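Local coordinates for protein coronin (PDB 4OZU) that probably binds actin filaments and contributes to invasion and egress of Toxoplasma gondii, its WD40 beta-propeller domain being the part described here, at residues A[192-197]-A[214-219]; A[247-252]-A[295-300]; A[56-61]-A[95-100]. All blocks are in the same frame, centred on the assembly; numbering follows the deposited sequence.

In the fold
The three contacts sample different blade junctions of one seven-bladed beta-propeller. Contact 1 ties a hairpin turn in the blade of residues 175-211 to the connection leading into the blade of residues 220-265; contact 2 joins that second blade to the one of residues 271-309. These two are neighbours, with centres about 19 Å apart, and touch where Leu196 CD2 packs at 3.8 Å from Trp250 CD1. Contact 3 lies across the propeller from contact 2, their centres about 32 Å apart on opposite sides of the chain's centre, and is centred about 27 Å from contact 1. A bound Tris molecule, probably from the crystallisation liquor, is hydrogen-bonded to Asp214 of contact 1.

Contact 1 (A[192-197]-A[214-219]); sequences KDKALN and DGSKAC
Lys194, at the end of a beta-hairpin turn, reaches the backbone of Asp214 and Gly215 in segment 214-219; the closest pair of CA atoms is Lys194 and Cys219, 6.6 Å apart. The turn joins strands 187-191 and 195-200 of one propeller blade, and 214-219 belongs to the loop that carries the chain from the outermost strand 205-211 into the next blade. A positive phi marks Lys194 as the left-handed residue of the turn. Next to it Ala195 N makes a weak hydrogen bond of 3.4 Å to Asp193 OD1, which also binds Thr191 OG1.

The lysine side chain does nearly all the touching. With CG beside the backbone N (chi1 -43°) and the chain extended beyond it, the methylenes run alongside Gly215, CD lying 3.2 Å from Gly215 O. The contact is therefore made to backbone carbonyls; the carboxylate of Asp214 takes no direct part, its OD1 being 6.5 Å from Lys194 NZ and hydrogen-bonded to a Tris molecule. At the tip, Lys194 NZ donates a 3.1 Å hydrogen bond to Asp214 O, with a C=O...N angle of 130° and the nitrogen 50° out of the carbonyl plane.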
# COMPACT_ATOMS: atom_id res chain seq x y z
N LYS A 192 17.73 -1.53 6.56
CA LYS A 192 18.28 -2.81 6.94
C LYS A 192 19.05 -2.75 8.26
O LYS A 192 19.34 -3.79 8.86
CB LYS A 192 19.18 -3.33 5.82
CG LYS A 192 19.32 -4.83 5.76
CD LYS A 192 20.22 -5.25 4.62
CE LYS A 192 20.97 -6.53 4.93
NZ LYS A 192 22.07 -6.78 3.96
N ASP A 193 19.39 -1.55 8.72
CA ASP A 193 20.04 -1.40 10.03
C ASP A 193 19.02 -1.44 11.17
O ASP A 193 19.35 -1.11 12.31
CB ASP A 193 20.84 -0.09 10.10
CG ASP A 193 19.97 1.14 9.91
OD1 ASP A 193 18.86 1.02 9.36
OD2 ASP A 193 20.41 2.24 10.32
N LYS A 194 17.79 -1.85 10.85
CA LYS A 194 16.72 -2.05 11.83
C LYS A 194 16.17 -0.72 12.34
O LYS A 194 15.57 -0.66 13.42
CB LYS A 194 17.20 -2.88 13.02
CG LYS A 194 18.06 -4.10 12.66
CD LYS A 194 18.53 -4.84 13.90
CE LYS A 194 19.64 -5.82 13.55
NZ LYS A 194 19.91 -6.79 14.65
N ALA A 195 16.36 0.34 11.56
CA ALA A 195 15.91 1.66 11.95
C ALA A 195 14.60 2.02 11.27
O ALA A 195 14.36 1.66 10.11
CB ALA A 195 16.97 2.69 11.63
N LEU A 196 13.76 2.72 12.01
CA LEU A 196 12.61 3.41 11.46
C LEU A 196 12.96 4.89 11.38
O LEU A 196 13.31 5.49 12.40
CB LEU A 196 11.36 3.19 12.32
CG LEU A 196 10.13 4.01 11.95
CD1 LEU A 196 9.53 3.55 10.63
CD2 LEU A 196 9.11 3.93 13.06
N ASN A 197 12.88 5.46 10.19
CA ASN A 197 13.27 6.84 9.96
C ASN A 197 12.11 7.67 9.47
O ASN A 197 11.32 7.22 8.63
CB ASN A 197 14.42 6.92 8.94
CG ASN A 197 15.51 5.91 9.21
OD1 ASN A 197 16.31 6.07 10.14
ND2 ASN A 197 15.57 4.86 8.40
N ASP A 214 14.69 -5.59 17.07
CA ASP A 214 16.06 -6.00 17.38
C ASP A 214 16.51 -7.25 16.63
O ASP A 214 17.71 -7.56 16.62
CB ASP A 214 16.20 -6.23 18.89
CG ASP A 214 15.98 -4.97 19.70
OD1 ASP A 214 16.20 -3.86 19.16
OD2 ASP A 214 15.58 -5.07 20.88
N GLY A 215 15.57 -7.96 16.03
CA GLY A 215 15.90 -9.12 15.21
C GLY A 215 16.56 -8.70 13.91
O GLY A 215 16.71 -7.51 13.64
N SER A 216 16.96 -9.68 13.10
CA SER A 216 17.75 -9.40 11.90
C SER A 216 16.90 -9.19 10.65
O SER A 216 17.25 -8.37 9.80
CB SER A 216 18.74 -10.54 11.64
OG SER A 216 19.64 -10.69 12.73
N LYS A 217 15.80 -9.92 10.53
CA LYS A 217 15.01 -9.88 9.31
C LYS A 217 14.27 -8.55 9.14
O LYS A 217 14.35 -7.68 10.00
CB LYS A 217 14.02 -11.05 9.28
CG LYS A 217 14.70 -12.41 9.07
CD LYS A 217 13.70 -13.49 8.70
CE LYS A 217 13.57 -14.53 9.79
NZ LYS A 217 12.77 -15.71 9.35
N ALA A 218 13.57 -8.41 8.02
CA ALA A 218 13.12 -7.10 7.56
C ALA A 218 11.96 -6.50 8.35
O ALA A 218 10.94 -7.17 8.58
CB ALA A 218 12.72 -7.19 6.08
N CYS A 219 12.13 -5.24 8.74
CA CYS A 219 11.07 -4.44 9.34
C CYS A 219 10.28 -3.73 8.24
O CYS A 219 10.83 -3.38 7.20
CB CYS A 219 11.64 -3.41 10.31
SG CYS A 219 12.67 -4.11 11.60

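Contact 2 (A[247-252]-A[295-300]); sequences MAIWDT and YQYHGG
Two adjacent blades of the WD40 propeller meet face to face here, and the evidence is a pair of side-chain contacts, Met247 with Tyr295 and Ile249 with Tyr297, at alternate positions of each blade's third strand. The backbones stay well apart: the CA atoms of Met247 and Tyr295 are 11.6 Å from each other, so side chains alone bridge the gap.

Met247 and Tyr295 approach from opposite directions. In the Met247 conformer described, one of two modelled, the chain is extended beyond CG and lays the thioether over one face of the Tyr295 ring. SD is 4.5 Å from the ring centroid and 22° off the normal, displaced toward the rim, which meets the criteria of a Met-aromatic contact. The methyl stays on the same face, above the CE2-CZ side of the ring, with CE 3.6 Å from Tyr295 CE2 and 3.7 Å from Tyr295 OH.

Ile249 and Tyr297 cross at a slant. The extended CG1 branch of the isoleucine brings CD1 to 3.7 Å from Tyr297 CE1, while its CG2 is 4.2 Å from Tyr297 OH.

Around this pair of contacts, Phe235 and Ile264 of the first blade and Leu302 of the second enclose the same layer, with Tyr297 also touching His233. Buried apolar and aromatic side chains interleaved between neighbouring sheets, each blade contributing alternate residues of a strand, are typical of a beta-propeller's blade-to-blade interface.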
# COMPACT_ATOMS: atom_id res chain seq x y z
N MET A 247 5.25 -6.34 16.63
CA MET A 247 4.82 -5.07 16.09
C MET A 247 4.93 -3.97 17.12
O MET A 247 5.01 -4.24 18.32
CB MET A 247 3.38 -5.16 15.59
CG MET A 247 2.41 -5.56 16.68
SD MET A 247 0.74 -5.85 16.06
CE MET A 247 -0.04 -6.54 17.51
N ALA A 248 4.92 -2.74 16.65
CA ALA A 248 5.02 -1.58 17.52
C ALA A 248 4.28 -0.39 16.95
O ALA A 248 4.18 -0.24 15.73
CB ALA A 248 6.47 -1.23 17.77
N ILE A 249 3.75 0.42 17.85
CA ILE A 249 3.17 1.72 17.52
C ILE A 249 4.11 2.80 18.04
O ILE A 249 4.57 2.72 19.19
CB ILE A 249 1.76 1.90 18.13
CG1 ILE A 249 0.78 0.92 17.50
CG2 ILE A 249 1.28 3.35 17.96
CD1 ILE A 249 -0.61 0.93 18.11
N TRP A 250 4.40 3.78 17.20
CA TRP A 250 5.32 4.86 17.52
C TRP A 250 4.64 6.20 17.37
O TRP A 250 3.87 6.41 16.44
CB TRP A 250 6.55 4.84 16.61
CG TRP A 250 7.19 3.52 16.55
CD1 TRP A 250 6.84 2.47 15.75
CD2 TRP A 250 8.30 3.08 17.33
NE1 TRP A 250 7.67 1.41 15.98
CE2 TRP A 250 8.57 1.75 16.95
CE3 TRP A 250 9.09 3.67 18.32
CZ2 TRP A 250 9.60 1.01 17.52
CZ3 TRP A 250 10.11 2.94 18.88
CH2 TRP A 250 10.36 1.62 18.48
N ASP A 251 4.97 7.09 18.29
CA ASP A 251 4.58 8.48 18.24
C ASP A 251 5.80 9.28 17.80
O ASP A 251 6.79 9.36 18.53
CB ASP A 251 4.09 8.94 19.61
CG ASP A 251 3.68 10.40 19.65
OD1 ASP A 251 3.83 11.11 18.62
OD2 ASP A 251 3.22 10.84 20.72
N THR A 252 5.74 9.87 16.61
CA THR A 252 6.91 10.55 16.05
C THR A 252 7.27 11.83 16.80
O THR A 252 8.33 12.42 16.56
CB THR A 252 6.71 10.89 14.56
OG1 THR A 252 5.49 11.62 14.38
CG2 THR A 252 6.65 9.62 13.74
N TYR A 295 -6.37 -6.38 13.02
CA TYR A 295 -6.58 -5.67 14.27
C TYR A 295 -7.39 -4.43 13.96
O TYR A 295 -7.42 -4.00 12.81
CB TYR A 295 -5.25 -5.26 14.90
CG TYR A 295 -4.27 -6.38 15.11
CD1 TYR A 295 -3.49 -6.87 14.07
CD2 TYR A 295 -4.10 -6.95 16.36
CE1 TYR A 295 -2.59 -7.90 14.27
CE2 TYR A 295 -3.21 -7.98 16.58
CZ TYR A 295 -2.46 -8.45 15.53
OH TYR A 295 -1.57 -9.47 15.76
N GLN A 296 -8.03 -3.85 14.97
CA GLN A 296 -8.53 -2.49 14.82
C GLN A 296 -7.79 -1.54 15.74
O GLN A 296 -7.68 -1.79 16.93
CB GLN A 296 -10.03 -2.38 15.11
CG GLN A 296 -10.55 -1.02 14.66
CD GLN A 296 -11.99 -0.76 15.03
OE1 GLN A 296 -12.49 -1.24 16.04
NE2 GLN A 296 -12.67 0.03 14.20
N TYR A 297 -7.30 -0.46 15.15
CA TYR A 297 -6.74 0.66 15.89
C TYR A 297 -7.88 1.64 16.12
O TYR A 297 -8.37 2.26 15.18
CB TYR A 297 -5.59 1.29 15.11
CG TYR A 297 -4.78 2.34 15.83
CD1 TYR A 297 -4.35 2.15 17.14
CD2 TYR A 297 -4.39 3.51 15.18
CE1 TYR A 297 -3.59 3.11 17.79
CE2 TYR A 297 -3.63 4.46 15.82
CZ TYR A 297 -3.23 4.26 17.12
OH TYR A 297 -2.47 5.21 17.74
N HIS A 298 -8.32 1.73 17.37
CA HIS A 298 -9.50 2.51 17.71
C HIS A 298 -9.31 3.15 19.07
O HIS A 298 -8.91 2.48 20.02
CB HIS A 298 -10.75 1.62 17.70
CG HIS A 298 -12.03 2.36 17.87
ND1 HIS A 298 -12.68 2.98 16.82
CD2 HIS A 298 -12.80 2.59 18.97
CE1 HIS A 298 -13.79 3.55 17.26
NE2 HIS A 298 -13.88 3.33 18.56
N GLY A 299 -9.59 4.44 19.16
CA GLY A 299 -9.45 5.14 20.42
C GLY A 299 -8.02 5.11 20.94
O GLY A 299 -7.80 5.22 22.14
N GLY A 300 -7.06 4.96 20.03
CA GLY A 300 -5.66 4.93 20.40
C GLY A 300 -5.18 3.58 20.90
O GLY A 300 -4.03 3.44 21.32

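Contact 3 (A[56-61]-A[95-100]); sequences GVLGIL and LATACE
Leu58 and Leu95 meet methyl to methyl between two neighbouring blades of the propeller, the second of them in a predicted WD repeat. Strands 58-61 and 95-99 run nearly antiparallel, at 157° between their directions, but with an axis separation of 11.2 Å they belong to two different sheets and are bridged by side chains.

The apolar contacts centre on two methyls, Leu58 CD2 and Leu95 CD1. Leu58, with CG anti to the backbone N (chi1 -152°), points CD2 at the other strand, where it meets Leu95 CD1 at 3.6 Å and Thr97 CG2 at 3.9 Å, both tip to tip. Ile60 CD1 approaches the same Leu95 methyl, CD1, more loosely at 4.4 Å. Ile82 and Thr85 also pack against Leu58, and Phe87 and Trp107 against Leu95, so the methyls are enclosed.

The polar links pass through His78, whose ND1 is hydrogen-bonded to Gly56 O and whose NE2 is hydrogen-bonded to Thr97 OG1, itself also bonded to Trp107 NE1; these three residues match the His, Ser/Thr and Trp of the Asp-His-Ser/Thr-Trp tetrad of WD40 repeats.

Thr97 is thus two-sided: its methyl joins the apolar layer, while two bonds grip its buried hydroxyl. Because a carbonyl oxygen can only accept, His78 ND1 probably carries the proton, which would leave NE2 to accept from Thr97 and would fix the threonine's rotation.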
# COMPACT_ATOMS: atom_id res chain seq x y z
N GLY A 56 10.42 -6.44 -17.43
CA GLY A 56 9.21 -6.59 -16.64
C GLY A 56 7.98 -6.15 -17.41
O GLY A 56 8.01 -5.16 -18.14
N VAL A 57 6.91 -6.91 -17.24
CA VAL A 57 5.63 -6.58 -17.86
C VAL A 57 4.57 -6.59 -16.79
O VAL A 57 4.55 -7.48 -15.94
CB VAL A 57 5.26 -7.57 -18.98
CG1 VAL A 57 3.88 -7.25 -19.56
CG2 VAL A 57 6.30 -7.53 -20.07
N LEU A 58 3.71 -5.59 -16.84
CA LEU A 58 2.57 -5.48 -15.95
C LEU A 58 1.32 -5.90 -16.69
O LEU A 58 1.04 -5.40 -17.78
CB LEU A 58 2.45 -4.04 -15.45
CG LEU A 58 1.82 -3.75 -14.10
CD1 LEU A 58 2.55 -4.47 -12.97
CD2 LEU A 58 1.83 -2.25 -13.88
N GLY A 59 0.57 -6.84 -16.12
CA GLY A 59 -0.75 -7.15 -16.61
C GLY A 59 -1.74 -6.18 -15.98
O GLY A 59 -1.65 -5.91 -14.79
N ILE A 60 -2.65 -5.65 -16.80
CA ILE A 60 -3.68 -4.74 -16.32
C ILE A 60 -5.06 -5.34 -16.57
O ILE A 60 -5.48 -5.52 -17.72
CB ILE A 60 -3.57 -3.34 -16.99
CG1 ILE A 60 -2.22 -2.69 -16.68
CG2 ILE A 60 -4.70 -2.43 -16.54
CD1 ILE A 60 -1.99 -2.38 -15.21
N LEU A 61 -5.74 -5.67 -15.47
CA LEU A 61 -7.06 -6.28 -15.51
C LEU A 61 -8.09 -5.27 -15.04
O LEU A 61 -7.78 -4.39 -14.24
CB LEU A 61 -7.13 -7.51 -14.61
CG LEU A 61 -6.34 -8.77 -14.98
CD1 LEU A 61 -4.84 -8.55 -14.85
CD2 LEU A 61 -6.79 -9.91 -14.08
N LEU A 95 -0.51 5.43 -13.13
CA LEU A 95 0.17 4.60 -12.15
C LEU A 95 1.67 4.73 -12.31
O LEU A 95 2.16 5.25 -13.32
CB LEU A 95 -0.25 3.13 -12.29
CG LEU A 95 0.11 2.43 -13.60
CD1 LEU A 95 0.20 0.93 -13.37
CD2 LEU A 95 -0.92 2.71 -14.70
N ALA A 96 2.38 4.25 -11.30
CA ALA A 96 3.83 4.27 -11.30
C ALA A 96 4.41 2.88 -11.02
O ALA A 96 3.89 2.13 -10.21
CB ALA A 96 4.34 5.25 -10.26
N THR A 97 5.51 2.57 -11.70
CA THR A 97 6.27 1.36 -11.40
C THR A 97 7.70 1.72 -11.03
O THR A 97 8.28 2.66 -11.57
CB THR A 97 6.31 0.39 -12.59
OG1 THR A 97 6.94 1.03 -13.71
CG2 THR A 97 4.91 -0.06 -12.97
N ALA A 98 8.24 0.97 -10.08
CA ALA A 98 9.65 0.99 -9.75
C ALA A 98 10.29 -0.25 -10.35
O ALA A 98 9.73 -1.33 -10.27
CB ALA A 98 9.87 1.03 -8.25
N CYS A 99 11.48 -0.10 -10.92
CA CYS A 99 12.10 -1.18 -11.67
C CYS A 99 13.53 -1.46 -11.22
O CYS A 99 14.24 -0.56 -10.75
CB CYS A 99 12.07 -0.84 -13.16
SG CYS A 99 12.63 -2.16 -14.24
N GLU A 100 13.95 -2.71 -11.37
CA GLU A 100 15.31 -3.11 -11.04
C GLU A 100 16.34 -2.37 -11.89
O GLU A 100 17.51 -2.33 -11.53
CB GLU A 100 15.50 -4.61 -11.22
CG GLU A 100 15.17 -5.44 -9.99
CD GLU A 100 15.74 -6.85 -10.06
OE1 GLU A 100 16.09 -7.30 -11.17
OE2 GLU A 100 15.84 -7.51 -9.00